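Local coordinates for protein alternansucrase (Leuconostoc mesenteroides, PDB 6HVG) that belongs to glycoside hydrolase family 70, with a circularly permuted barrel fold, a bound calcium ion and repeats of the choline-binding and cell-wall-binding kind, at residues 550-555 / 585-590; 627-632 / 1227-1232; 538-543 / 1169-1174. All coordinates share one frame; numbering follows the deposited sequence.

Contact 1 of 3, residues 550-555 / 585-590; sequences GNNRKL and SNPIVQ
Asn552 and Asn586 face each other with their CA atoms 5.5 Å apart, and Lys554 and Ser585 pair in the same way. The loop 550-555 thus runs antiparallel to the turn that leads into helix 587-601, without forming a regular strand pair. One hydrogen bond crosses the gap. Lys554 N donates to Ser585 OG at 3.0 Å, with an N-H...O angle of 153°. Ser585 OG is also bonded to Asp583 OD1, while Asp583 OD2 receives Arg553 N, so one carboxylate ties down both sides. Beside this bond, Lys554 CB rests on Ser585 CB at 3.8 Å.

The side-chain amides of Asn552 and Asn586 stack with their planes 18° apart. ND2 of Asn552 lies 3.4 Å from ND2 of Asn586; both are donors, so this is packing. Asn552 ND2 has its partner in Ser549 O. Asn552 OD1 meets Pro587 CD at 3.6 Å. Asn586 is the N-cap: its CG is anti to the backbone N (chi1 -177°), and OD1 accepts from Ile588 N at 2.8 Å. Stacking on the cap residue therefore places the loop against the start of the helix.

The side chain of Ser585 is about 9 Å from the bound calcium ion. The side chains of Arg553 and Leu555 touch Asn1249 on strand 1248-1252, so the loop has contacts with both that strand and the start of helix 587-601.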
ATOM      1  N   GLY A 550      23.804  12.025 -14.689  1.00 49.58           N
ATOM      2  CA  GLY A 550      24.964  12.839 -14.374  1.00 48.39           C
ATOM      3  C   GLY A 550      25.325  12.809 -12.913  1.00 48.93           C
ATOM      4  O   GLY A 550      25.658  13.845 -12.342  1.00 51.74           O
ATOM      5  N   ASN A 551      25.274  11.614 -12.323  1.00 48.73           N
ATOM      6  CA  ASN A 551      25.573  11.359 -10.911  1.00 51.38           C
ATOM      7  C   ASN A 551      24.681  12.123  -9.934  1.00 52.47           C
ATOM      8  O   ASN A 551      25.141  12.692  -8.951  1.00 49.76           O
ATOM      9  CB  ASN A 551      27.058  11.568 -10.597  1.00 54.09           C
ATOM     10  CG  ASN A 551      27.491  10.828  -9.325  1.00 57.45           C
ATOM     11  OD1 ASN A 551      26.928   9.780  -8.974  1.00 61.98           O
ATOM     12  ND2 ASN A 551      28.475  11.383  -8.615  1.00 55.88           N
ATOM     13  N   ASN A 552      23.386  12.101 -10.217  1.00 54.48           N
ATOM     14  CA  ASN A 552      22.387  12.657  -9.340  1.00 52.89           C
ATOM     15  C   ASN A 552      21.658  11.455  -8.746  1.00 52.67           C
ATOM     16  O   ASN A 552      22.304  10.507  -8.310  1.00 52.37           O
ATOM     17  CB  ASN A 552      21.480  13.593 -10.121  1.00 53.85           C
ATOM     18  CG  ASN A 552      22.184  14.881 -10.491  1.00 54.94           C
ATOM     19  OD1 ASN A 552      22.552  15.661  -9.620  1.00 51.63           O
ATOM     20  ND2 ASN A 552      22.372  15.110 -11.772  1.00 57.13           N
ATOM     21  N   ARG A 553      20.329  11.490  -8.713  1.00 53.91           N
ATOM     22  CA  ARG A 553      19.536  10.422  -8.118  1.00 54.72           C
ATOM     23  C   ARG A 553      19.956  10.010  -6.699  1.00 52.41           C
ATOM     24  O   ARG A 553      20.119   8.827  -6.423  1.00 56.57           O
ATOM     25  CB  ARG A 553      19.538   9.191  -9.027  1.00 54.92           C
ATOM     26  CG  ARG A 553      18.945   9.436 -10.407  1.00 56.03           C
ATOM     27  CD  ARG A 553      19.102   8.205 -11.250  1.00 56.88           C
ATOM     28  NE  ARG A 553      18.359   8.305 -12.501  1.00 59.73           N
ATOM     29  CZ  ARG A 553      18.820   7.939 -13.694  1.00 63.79           C
ATOM     30  NH1 ARG A 553      20.042   7.434 -13.817  1.00 70.75           N
ATOM     31  NH2 ARG A 553      18.047   8.078 -14.765  1.00 60.49           N
ATOM     32  N   LYS A 554      20.106  10.979  -5.801  1.00 50.51           N
ATOM     33  CA  LYS A 554      20.234  10.696  -4.363  1.00 50.92           C
ATOM     34  C   LYS A 554      18.864  10.380  -3.811  1.00 49.09           C
ATOM     35  O   LYS A 554      17.966  11.224  -3.837  1.00 49.02           O
ATOM     36  CB  LYS A 554      20.806  11.879  -3.596  1.00 53.07           C
ATOM     37  CG  LYS A 554      22.190  12.289  -4.075  1.00 55.62           C
ATOM     38  CD  LYS A 554      22.453  13.747  -3.802  1.00 60.67           C
ATOM     39  CE  LYS A 554      23.717  14.251  -4.491  1.00 64.51           C
ATOM     40  NZ  LYS A 554      24.869  14.088  -3.575  1.00 72.70           N
ATOM     41  N   LEU A 555      18.708   9.162  -3.324  1.00 48.00           N
ATOM     42  CA  LEU A 555      17.422   8.686  -2.878  1.00 46.87           C
ATOM     43  C   LEU A 555      17.248   8.839  -1.384  1.00 48.37           C
ATOM     44  O   LEU A 555      18.208   8.699  -0.621  1.00 54.70           O
ATOM     45  CB  LEU A 555      17.311   7.226  -3.239  1.00 46.86           C
ATOM     46  CG  LEU A 555      17.487   6.879  -4.730  1.00 45.95           C
ATOM     47  CD1 LEU A 555      17.255   5.392  -4.989  1.00 47.07           C
ATOM     48  CD2 LEU A 555      16.592   7.692  -5.635  1.00 45.19           C
ATOM     49  N   SER A 585      16.679  15.541  -6.364  1.00 48.44           N
ATOM     50  CA  SER A 585      18.079  15.780  -5.935  1.00 47.04           C
ATOM     51  C   SER A 585      18.944  16.426  -7.013  1.00 47.92           C
ATOM     52  O   SER A 585      20.081  16.830  -6.728  1.00 52.37           O
ATOM     53  CB  SER A 585      18.758  14.478  -5.511  1.00 47.03           C
ATOM     54  OG  SER A 585      19.226  13.749  -6.632  1.00 47.51           O
ATOM     55  N   ASN A 586      18.432  16.488  -8.245  1.00 45.90           N
ATOM     56  CA  ASN A 586      19.129  17.106  -9.370  1.00 45.72           C
ATOM     57  C   ASN A 586      18.908  18.614  -9.426  1.00 43.65           C
ATOM     58  O   ASN A 586      17.788  19.058  -9.616  1.00 44.05           O
ATOM     59  CB  ASN A 586      18.623  16.463 -10.664  1.00 48.72           C
ATOM     60  CG  ASN A 586      19.321  16.980 -11.914  1.00 48.38           C
ATOM     61  OD1 ASN A 586      19.801  18.118 -11.976  1.00 48.83           O
ATOM     62  ND2 ASN A 586      19.357  16.141 -12.929  1.00 46.72           N
ATOM     63  N   PRO A 587      19.987  19.405  -9.309  1.00 44.86           N
ATOM     64  CA  PRO A 587      19.866  20.863  -9.377  1.00 45.06           C
ATOM     65  C   PRO A 587      18.997  21.405 -10.513  1.00 44.37           C
ATOM     66  O   PRO A 587      18.255  22.364 -10.314  1.00 45.68           O
ATOM     67  CB  PRO A 587      21.318  21.318  -9.544  1.00 45.00           C
ATOM     68  CG  PRO A 587      22.131  20.278  -8.846  1.00 43.28           C
ATOM     69  CD  PRO A 587      21.391  18.988  -9.063  1.00 44.63           C
ATOM     70  N   ILE A 588      19.083  20.798 -11.686  1.00 43.10           N
ATOM     71  CA  ILE A 588      18.263  21.217 -12.825  1.00 43.32           C
ATOM     72  C   ILE A 588      16.775  21.014 -12.549  1.00 41.73           C
ATOM     73  O   ILE A 588      15.962  21.855 -12.897  1.00 40.47           O
ATOM     74  CB  ILE A 588      18.681  20.491 -14.127  1.00 43.59           C
ATOM     75  CG1 ILE A 588      20.089  20.946 -14.564  1.00 45.76           C
ATOM     76  CG2 ILE A 588      17.702  20.793 -15.256  1.00 44.06           C
ATOM     77  CD1 ILE A 588      20.795  19.996 -15.511  1.00 44.51           C
ATOM     78  N   VAL A 589      16.431  19.895 -11.935  1.00 43.27           N
ATOM     79  CA  VAL A 589      15.045  19.584 -11.620  1.00 46.15           C
ATOM     80  C   VAL A 589      14.573  20.477 -10.474  1.00 45.88           C
ATOM     81  O   VAL A 589      13.423  20.896 -10.462  1.00 47.77           O
ATOM     82  CB  VAL A 589      14.870  18.083 -11.267  1.00 47.89           C
ATOM     83  CG1 VAL A 589      13.472  17.780 -10.724  1.00 44.71           C
ATOM     84  CG2 VAL A 589      15.157  17.239 -12.496  1.00 50.48           C
ATOM     85  N   GLN A 590      15.469  20.785  -9.540  1.00 43.33           N
ATOM     86  CA  GLN A 590      15.157  21.708  -8.462  1.00 43.80           C
ATOM     87  C   GLN A 590      14.777  23.089  -8.989  1.00 44.09           C
ATOM     88  O   GLN A 590      13.817  23.697  -8.508  1.00 44.70           O
ATOM     89  CB  GLN A 590      16.326  21.818  -7.484  1.00 42.83           C
ATOM     90  CG  GLN A 590      16.542  20.557  -6.665  1.00 43.44           C
ATOM     91  CD  GLN A 590      17.686  20.678  -5.672  1.00 45.92           C
ATOM     92  OE1 GLN A 590      18.430  21.657  -5.686  1.00 45.39           O
ATOM     93  NE2 GLN A 590      17.840  19.663  -4.808  1.00 45.31           N
TER

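Contact 2 of 3, residues 627-632 / 1227-1232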
ATOM      1  N   ASP A 627      13.322  15.022  -1.983  1.00 41.92           N
ATOM      2  CA  ASP A 627      14.551  15.651  -1.465  1.00 45.52           C
ATOM      3  C   ASP A 627      14.196  16.911  -0.682  1.00 45.09           C
ATOM      4  O   ASP A 627      13.576  17.844  -1.204  1.00 48.59           O
ATOM      5  CB  ASP A 627      15.522  15.985  -2.611  1.00 45.94           C
ATOM      6  CG  ASP A 627      16.923  16.345  -2.123  1.00 47.12           C
ATOM      7  OD1 ASP A 627      17.078  17.175  -1.203  1.00 49.19           O
ATOM      8  OD2 ASP A 627      17.885  15.818  -2.687  1.00 49.67           O
ATOM      9  N   ALA A 628      14.589  16.932   0.582  1.00 43.73           N
ATOM     10  CA  ALA A 628      14.175  17.994   1.494  1.00 47.54           C
ATOM     11  C   ALA A 628      14.697  19.400   1.124  1.00 50.02           C
ATOM     12  O   ALA A 628      14.261  20.394   1.701  1.00 51.22           O
ATOM     13  CB  ALA A 628      14.585  17.623   2.903  1.00 47.92           C
ATOM     14  N   ASP A 629      15.631  19.485   0.183  1.00 50.12           N
ATOM     15  CA  ASP A 629      16.035  20.777  -0.377  1.00 50.01           C
ATOM     16  C   ASP A 629      14.859  21.601  -0.871  1.00 45.93           C
ATOM     17  O   ASP A 629      14.900  22.824  -0.825  1.00 48.09           O
ATOM     18  CB  ASP A 629      16.988  20.579  -1.555  1.00 54.63           C
ATOM     19  CG  ASP A 629      18.397  20.169  -1.136  1.00 58.70           C
ATOM     20  OD1 ASP A 629      18.788  20.386   0.040  1.00 60.07           O
ATOM     21  OD2 ASP A 629      19.119  19.651  -2.024  1.00 58.75           O
ATOM     22  N   LEU A 630      13.813  20.937  -1.342  1.00 42.37           N
ATOM     23  CA  LEU A 630      12.654  21.634  -1.856  1.00 40.25           C
ATOM     24  C   LEU A 630      12.010  22.540  -0.825  1.00 41.62           C
ATOM     25  O   LEU A 630      11.383  23.537  -1.186  1.00 43.35           O
ATOM     26  CB  LEU A 630      11.614  20.652  -2.414  1.00 39.78           C
ATOM     27  CG  LEU A 630      11.991  19.864  -3.667  1.00 40.18           C
ATOM     28  CD1 LEU A 630      10.796  19.061  -4.156  1.00 39.13           C
ATOM     29  CD2 LEU A 630      12.508  20.777  -4.769  1.00 42.51           C
ATOM     30  N   LEU A 631      12.127  22.194   0.451  1.00 43.00           N
ATOM     31  CA  LEU A 631      11.549  23.020   1.494  1.00 44.71           C
ATOM     32  C   LEU A 631      12.293  24.346   1.586  1.00 46.55           C
ATOM     33  O   LEU A 631      11.664  25.414   1.727  1.00 49.82           O
ATOM     34  CB  LEU A 631      11.574  22.305   2.849  1.00 46.42           C
ATOM     35  CG  LEU A 631      10.899  20.939   2.952  1.00 46.29           C
ATOM     36  CD1 LEU A 631      10.846  20.478   4.390  1.00 47.85           C
ATOM     37  CD2 LEU A 631       9.501  20.959   2.383  1.00 48.18           C
ATOM     38  N   LYS A 632      13.622  24.269   1.506  1.00 45.92           N
ATOM     39  CA  LYS A 632      14.492  25.450   1.537  1.00 46.53           C
ATOM     40  C   LYS A 632      14.290  26.317   0.303  1.00 47.28           C
ATOM     41  O   LYS A 632      14.211  27.543   0.414  1.00 49.77           O
ATOM     42  CB  LYS A 632      15.951  25.024   1.608  1.00 47.91           C
ATOM     43  CG  LYS A 632      16.888  26.116   2.050  1.00 51.19           C
ATOM     44  CD  LYS A 632      18.293  25.899   1.528  1.00 55.87           C
ATOM     45  CE  LYS A 632      19.301  26.800   2.238  1.00 63.00           C
ATOM     46  NZ  LYS A 632      18.992  28.259   2.122  1.00 64.06           N
ATOM     47  N   GLN A1227      22.407  24.323  -1.756  1.00 54.98           N
ATOM     48  CA  GLN A1227      21.461  23.425  -1.120  1.00 50.26           C
ATOM     49  C   GLN A1227      22.215  22.354  -0.348  1.00 47.71           C
ATOM     50  O   GLN A1227      23.302  21.983  -0.724  1.00 52.06           O
ATOM     51  CB  GLN A1227      20.577  22.769  -2.191  1.00 49.42           C
ATOM     52  CG  GLN A1227      19.710  23.748  -2.962  1.00 48.27           C
ATOM     53  CD  GLN A1227      18.709  24.405  -2.072  1.00 49.74           C
ATOM     54  OE1 GLN A1227      18.310  23.827  -1.042  1.00 57.43           O
ATOM     55  NE2 GLN A1227      18.280  25.610  -2.436  1.00 47.31           N
ATOM     56  N   VAL A1228      21.619  21.839   0.713  1.00 48.36           N
ATOM     57  CA  VAL A1228      22.321  20.979   1.645  1.00 49.99           C
ATOM     58  C   VAL A1228      22.615  19.600   1.102  1.00 50.97           C
ATOM     59  O   VAL A1228      23.736  19.113   1.241  1.00 50.62           O
ATOM     60  CB  VAL A1228      21.547  20.837   2.968  1.00 54.68           C
ATOM     61  CG1 VAL A1228      22.236  19.848   3.926  1.00 53.38           C
ATOM     62  CG2 VAL A1228      21.402  22.214   3.622  1.00 56.79           C
ATOM     63  N   SER A1229      21.620  18.957   0.490  1.00 53.21           N
ATOM     64  CA  SER A1229      21.767  17.560   0.059  1.00 50.88           C
ATOM     65  C   SER A1229      22.806  17.380  -1.033  1.00 50.98           C
ATOM     66  O   SER A1229      23.394  16.313  -1.129  1.00 52.50           O
ATOM     67  CB  SER A1229      20.422  16.971  -0.400  1.00 50.70           C
ATOM     68  OG  SER A1229      20.099  17.326  -1.733  1.00 48.31           O
ATOM     69  N   THR A1230      23.031  18.416  -1.843  1.00 52.75           N
ATOM     70  CA  THR A1230      23.908  18.335  -3.014  1.00 55.51           C
ATOM     71  C   THR A1230      25.240  19.084  -2.910  1.00 56.34           C
ATOM     72  O   THR A1230      26.154  18.831  -3.699  1.00 57.83           O
ATOM     73  CB  THR A1230      23.206  18.909  -4.259  1.00 57.29           C
ATOM     74  OG1 THR A1230      22.942  20.301  -4.060  1.00 53.88           O
ATOM     75  CG2 THR A1230      21.904  18.163  -4.556  1.00 60.20           C
ATOM     76  N   GLY A1231      25.331  20.044  -1.997  1.00 56.42           N
ATOM     77  CA  GLY A1231      26.481  20.935  -1.936  1.00 57.72           C
ATOM     78  C   GLY A1231      26.519  21.958  -3.067  1.00 62.16           C
ATOM     79  O   GLY A1231      27.459  22.757  -3.150  1.00 59.09           O
ATOM     80  N   GLN A1232      25.481  21.962  -3.910  1.00 66.83           N
ATOM     81  CA  GLN A1232      25.423  22.778  -5.122  1.00 67.68           C
ATOM     82  C   GLN A1232      24.236  23.721  -5.037  1.00 61.49           C
ATOM     83  O   GLN A1232      23.319  23.487  -4.262  1.00 57.74           O
ATOM     84  CB  GLN A1232      25.265  21.884  -6.362  1.00 74.34           C
ATOM     85  CG  GLN A1232      26.507  21.080  -6.720  1.00 81.76           C
ATOM     86  CD  GLN A1232      27.661  21.983  -7.159  1.00 89.85           C
ATOM     87  OE1 GLN A1232      28.677  22.100  -6.461  1.00 94.35           O
ATOM     88  NE2 GLN A1232      27.494  22.653  -8.304  1.00 89.23           N
TER
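Asp629 and Gln1227 contribute much of the buried surface where the first turn of helix 629-642 meets the loop 1227-1232. In this family 70 barrel fold the helix follows the barrel strand 617-620, so the contact joins the head of a barrel helix to a loop from far along the chain.

Asp629 reaches across to the loop backbone. Its OD1 accepts from Ser1229 N at 3.2 Å through the syn lone pair, and the bond is almost straight at 176°. Its OD2 lies beside Ser1229 OG and also receives Gln590 NE2 from helix 587-601, probably in a hydrogen bond. Ser1229 OG is 2.8 Å from Asp627 OD2 as well. The hydroxyl has one proton for two carboxylates, and which of them receives it is not settled. Asp627 has a second task: its OD1 accepts from Asp629 N at 3.1 Å by the anti lone pair, a capping bond at the start of the helix.

Gln1227 runs past Asp629 in the opposite direction, with amide and carboxylate planes 61° apart. Its CB lies 3.4 Å from Asp629 OD2. The chain then bends, with chi2 at -65° setting the place of CD. Its OE1 packs against Asp629 CB at 3.5 Å and against Lys632 CD at 3.3 Å. Lys632 meets Gln1227 with its aliphatic chain; its NZ forms a salt bridge with Asp636.

The loop is also held from within, by an ST turn in which Thr1230 OG1 accepts from Gln1232 N at 3.0 Å.

Contact 3 of 3, residues 538-543 / 1169-1174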
ATOM      1  N   GLN A 538      19.267   3.482 -13.184  1.00 49.37           N
ATOM      2  CA  GLN A 538      20.707   3.557 -12.911  1.00 48.16           C
ATOM      3  C   GLN A 538      21.457   4.412 -13.921  1.00 46.61           C
ATOM      4  O   GLN A 538      21.009   4.596 -15.047  1.00 46.19           O
ATOM      5  CB  GLN A 538      21.296   2.158 -12.875  1.00 48.67           C
ATOM      6  CG  GLN A 538      20.531   1.180 -11.998  1.00 50.73           C
ATOM      7  CD  GLN A 538      20.541   1.548 -10.528  1.00 53.62           C
ATOM      8  OE1 GLN A 538      21.565   1.906  -9.966  1.00 59.57           O
ATOM      9  NE2 GLN A 538      19.379   1.474  -9.902  1.00 57.38           N
ATOM     10  N   ASP A 539      22.589   4.956 -13.484  1.00 51.08           N
ATOM     11  CA  ASP A 539      23.517   5.695 -14.360  1.00 52.68           C
ATOM     12  C   ASP A 539      24.413   4.712 -15.065  1.00 53.23           C
ATOM     13  O   ASP A 539      25.320   4.165 -14.447  1.00 54.91           O
ATOM     14  CB  ASP A 539      24.381   6.671 -13.557  1.00 51.96           C
ATOM     15  CG  ASP A 539      23.595   7.845 -13.011  1.00 54.20           C
ATOM     16  OD1 ASP A 539      22.446   8.080 -13.439  1.00 54.32           O
ATOM     17  OD2 ASP A 539      24.150   8.557 -12.160  1.00 57.01           O
ATOM     18  N   ASP A 540      24.167   4.519 -16.363  1.00 53.81           N
ATOM     19  CA  ASP A 540      24.839   3.497 -17.145  1.00 55.04           C
ATOM     20  C   ASP A 540      25.148   4.066 -18.538  1.00 56.38           C
ATOM     21  O   ASP A 540      24.428   3.818 -19.512  1.00 54.95           O
ATOM     22  CB  ASP A 540      23.942   2.256 -17.193  1.00 56.58           C
ATOM     23  CG  ASP A 540      24.494   1.129 -18.067  1.00 61.21           C
ATOM     24  OD1 ASP A 540      25.680   1.176 -18.505  1.00 65.86           O
ATOM     25  OD2 ASP A 540      23.710   0.173 -18.288  1.00 58.98           O
ATOM     26  N   SER A 541      26.235   4.837 -18.600  1.00 54.94           N
ATOM     27  CA  SER A 541      26.676   5.507 -19.823  1.00 54.49           C
ATOM     28  C   SER A 541      27.046   4.567 -21.000  1.00 60.67           C
ATOM     29  O   SER A 541      26.942   4.969 -22.156  1.00 60.58           O
ATOM     30  CB  SER A 541      27.864   6.397 -19.500  1.00 53.20           C
ATOM     31  OG  SER A 541      28.913   5.634 -18.935  1.00 51.60           O
ATOM     32  N   HIS A 542      27.452   3.323 -20.724  1.00 63.30           N
ATOM     33  CA  HIS A 542      27.774   2.380 -21.797  1.00 62.12           C
ATOM     34  C   HIS A 542      26.533   1.929 -22.602  1.00 61.61           C
ATOM     35  O   HIS A 542      26.537   1.971 -23.833  1.00 63.95           O
ATOM     36  CB  HIS A 542      28.524   1.163 -21.251  1.00 65.56           C
ATOM     37  CG  HIS A 542      29.129   0.304 -22.324  1.00 80.27           C
ATOM     38  ND1 HIS A 542      28.623  -0.938 -22.668  1.00 79.97           N
ATOM     39  CD2 HIS A 542      30.175   0.528 -23.162  1.00 86.81           C
ATOM     40  CE1 HIS A 542      29.331  -1.442 -23.662  1.00 84.76           C
ATOM     41  NE2 HIS A 542      30.277  -0.573 -23.983  1.00 91.19           N
ATOM     42  N   ARG A 543      25.473   1.519 -21.909  1.00 60.55           N
ATOM     43  CA  ARG A 543      24.304   0.925 -22.557  1.00 55.64           C
ATOM     44  C   ARG A 543      23.118   1.862 -22.740  1.00 60.59           C
ATOM     45  O   ARG A 543      22.314   1.672 -23.658  1.00 66.07           O
ATOM     46  CB  ARG A 543      23.822  -0.274 -21.757  1.00 53.60           C
ATOM     47  CG  ARG A 543      24.822  -1.422 -21.716  1.00 52.71           C
ATOM     48  CD  ARG A 543      24.257  -2.637 -21.010  1.00 49.46           C
ATOM     49  NE  ARG A 543      23.970  -2.319 -19.624  1.00 48.92           N
ATOM     50  CZ  ARG A 543      23.468  -3.168 -18.740  1.00 48.94           C
ATOM     51  NH1 ARG A 543      23.195  -4.418 -19.065  1.00 47.33           N
ATOM     52  NH2 ARG A 543      23.230  -2.748 -17.507  1.00 53.98           N
ATOM     53  N   VAL A1169      14.616   3.424 -23.069  1.00 46.84           N
ATOM     54  CA  VAL A1169      15.193   2.236 -22.476  1.00 46.62           C
ATOM     55  C   VAL A1169      16.071   2.689 -21.331  1.00 46.80           C
ATOM     56  O   VAL A1169      17.037   3.408 -21.539  1.00 48.20           O
ATOM     57  CB  VAL A1169      15.998   1.388 -23.488  1.00 47.12           C
ATOM     58  CG1 VAL A1169      16.674   0.217 -22.796  1.00 47.39           C
ATOM     59  CG2 VAL A1169      15.085   0.871 -24.581  1.00 46.36           C
ATOM     60  N   VAL A1170      15.716   2.260 -20.125  1.00 48.32           N
ATOM     61  CA  VAL A1170      16.463   2.585 -18.905  1.00 48.53           C
ATOM     62  C   VAL A1170      17.188   1.334 -18.412  1.00 48.51           C
ATOM     63  O   VAL A1170      16.855   0.221 -18.828  1.00 49.84           O
ATOM     64  CB  VAL A1170      15.523   3.084 -17.758  1.00 49.14           C
ATOM     65  CG1 VAL A1170      14.676   4.261 -18.212  1.00 48.24           C
ATOM     66  CG2 VAL A1170      14.632   1.951 -17.227  1.00 47.91           C
ATOM     67  N   THR A1171      18.170   1.533 -17.532  1.00 46.89           N
ATOM     68  CA  THR A1171      18.793   0.446 -16.781  1.00 47.36           C
ATOM     69  C   THR A1171      18.184   0.442 -15.376  1.00 47.65           C
ATOM     70  O   THR A1171      18.318   1.416 -14.636  1.00 47.85           O
ATOM     71  CB  THR A1171      20.318   0.625 -16.684  1.00 45.97           C
ATOM     72  OG1 THR A1171      20.898   0.454 -17.969  1.00 48.44           O
ATOM     73  CG2 THR A1171      20.921  -0.418 -15.775  1.00 48.78           C
ATOM     74  N   ALA A1172      17.546  -0.661 -15.001  1.00 45.87           N
ATOM     75  CA  ALA A1172      16.689  -0.675 -13.835  1.00 48.95           C
ATOM     76  C   ALA A1172      16.996  -1.795 -12.872  1.00 51.56           C
ATOM     77  O   ALA A1172      17.313  -2.909 -13.277  1.00 59.46           O
ATOM     78  CB  ALA A1172      15.229  -0.756 -14.263  1.00 50.24           C
ATOM     79  N   THR A1173      16.856  -1.496 -11.589  1.00 49.31           N
ATOM     80  CA  THR A1173      16.977  -2.471 -10.518  1.00 49.77           C
ATOM     81  C   THR A1173      15.693  -2.478  -9.704  1.00 51.27           C
ATOM     82  O   THR A1173      15.124  -1.424  -9.440  1.00 57.91           O
ATOM     83  CB  THR A1173      18.142  -2.098  -9.591  1.00 49.73           C
ATOM     84  OG1 THR A1173      19.354  -2.030 -10.343  1.00 47.90           O
ATOM     85  CG2 THR A1173      18.308  -3.103  -8.464  1.00 51.23           C
ATOM     86  N   ARG A1174      15.228  -3.665  -9.310  1.00 49.63           N
ATOM     87  CA  ARG A1174      14.014  -3.813  -8.492  1.00 45.32           C
ATOM     88  C   ARG A1174      14.291  -3.433  -7.059  1.00 43.95           C
ATOM     89  O   ARG A1174      15.192  -3.970  -6.437  1.00 41.83           O
ATOM     90  CB  ARG A1174      13.501  -5.232  -8.558  1.00 44.61           C
ATOM     91  CG  ARG A1174      12.253  -5.520  -7.754  1.00 43.62           C
ATOM     92  CD  ARG A1174      11.004  -5.009  -8.463  1.00 46.52           C
ATOM     93  NE  ARG A1174       9.813  -5.454  -7.771  1.00 46.87           N
ATOM     94  CZ  ARG A1174       9.412  -4.964  -6.601  1.00 50.49           C
ATOM     95  NH1 ARG A1174      10.083  -3.977  -5.989  1.00 47.58           N
ATOM     96  NH2 ARG A1174       8.318  -5.455  -6.037  1.00 52.20           N
TER
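Gln538 opens the contact with a backbone bond to the strand 1166-1175: its N donates to Thr1171 O at 2.7 Å. The side chain lies over the same strand. Its CB packs on Thr1171 CG2 at 3.9 Å. The chain bends at chi2 (-64°), which sets CD; NE2 beyond it comes near Thr1173 OG1, but the polar partner of NE2 is Ala536 O. Thr1173 OG1 is itself bonded to Asn1189 N.

Asp540 comes next. Its CG is anti to the backbone N (chi1 176°), and the side chain crosses Thr1171 at about a right angle. Thr1171 OG1 donates to Asp540 OD2 at 2.8 Å, on the anti side and 16° out of the carboxylate plane.

Arg543 holds the same oxygen with two nitrogens, side-on. Arg543 NE meets Asp540 OD2 at 2.8 Å by the syn lone pair, in a salt bridge. Arg543 NH2 reaches Asp540 OD2 from above the carboxylate plane at 3.1 Å. OD2 thus gathers three donors, and this probably favours the charged form of the carboxylate. Arg543 NH2 also lies 3.7 Å from Thr1171 CG2 and bonds to Asn1189 O.

In the six-stranded antiparallel sheet, strand 1166-1175 runs between 534-537 and 1190-1197. The segment 538-543 leaves strand 534-537 and crosses toward 1190-1197, where Leu1191 touches both Arg543 and Thr1171.

Following the chain, contact 3 opens at 538-543. Contact 1 opens at 550-555 and closes at 585-590, so it is nested in the long loop of contact 3. Contact 2 opens after that, at 627-632. Contact 3 closes at 1169-1174 and contact 2 at 1227-1232, so these two cross, whereas contacts 1 and 2 are in series. A salt bridge between Arg553 and Asp539 joins contacts 1 and 3. Ser585 packs on Asp627 and Thr1230, joining contacts 1 and 2. Contact 3 fixes the loop after strand 534-537 to strand 1166-1175, contact 1 sets that loop against helix 587-601, and contact 2 joins helix 629-642 to the loop before strand 1248-1252.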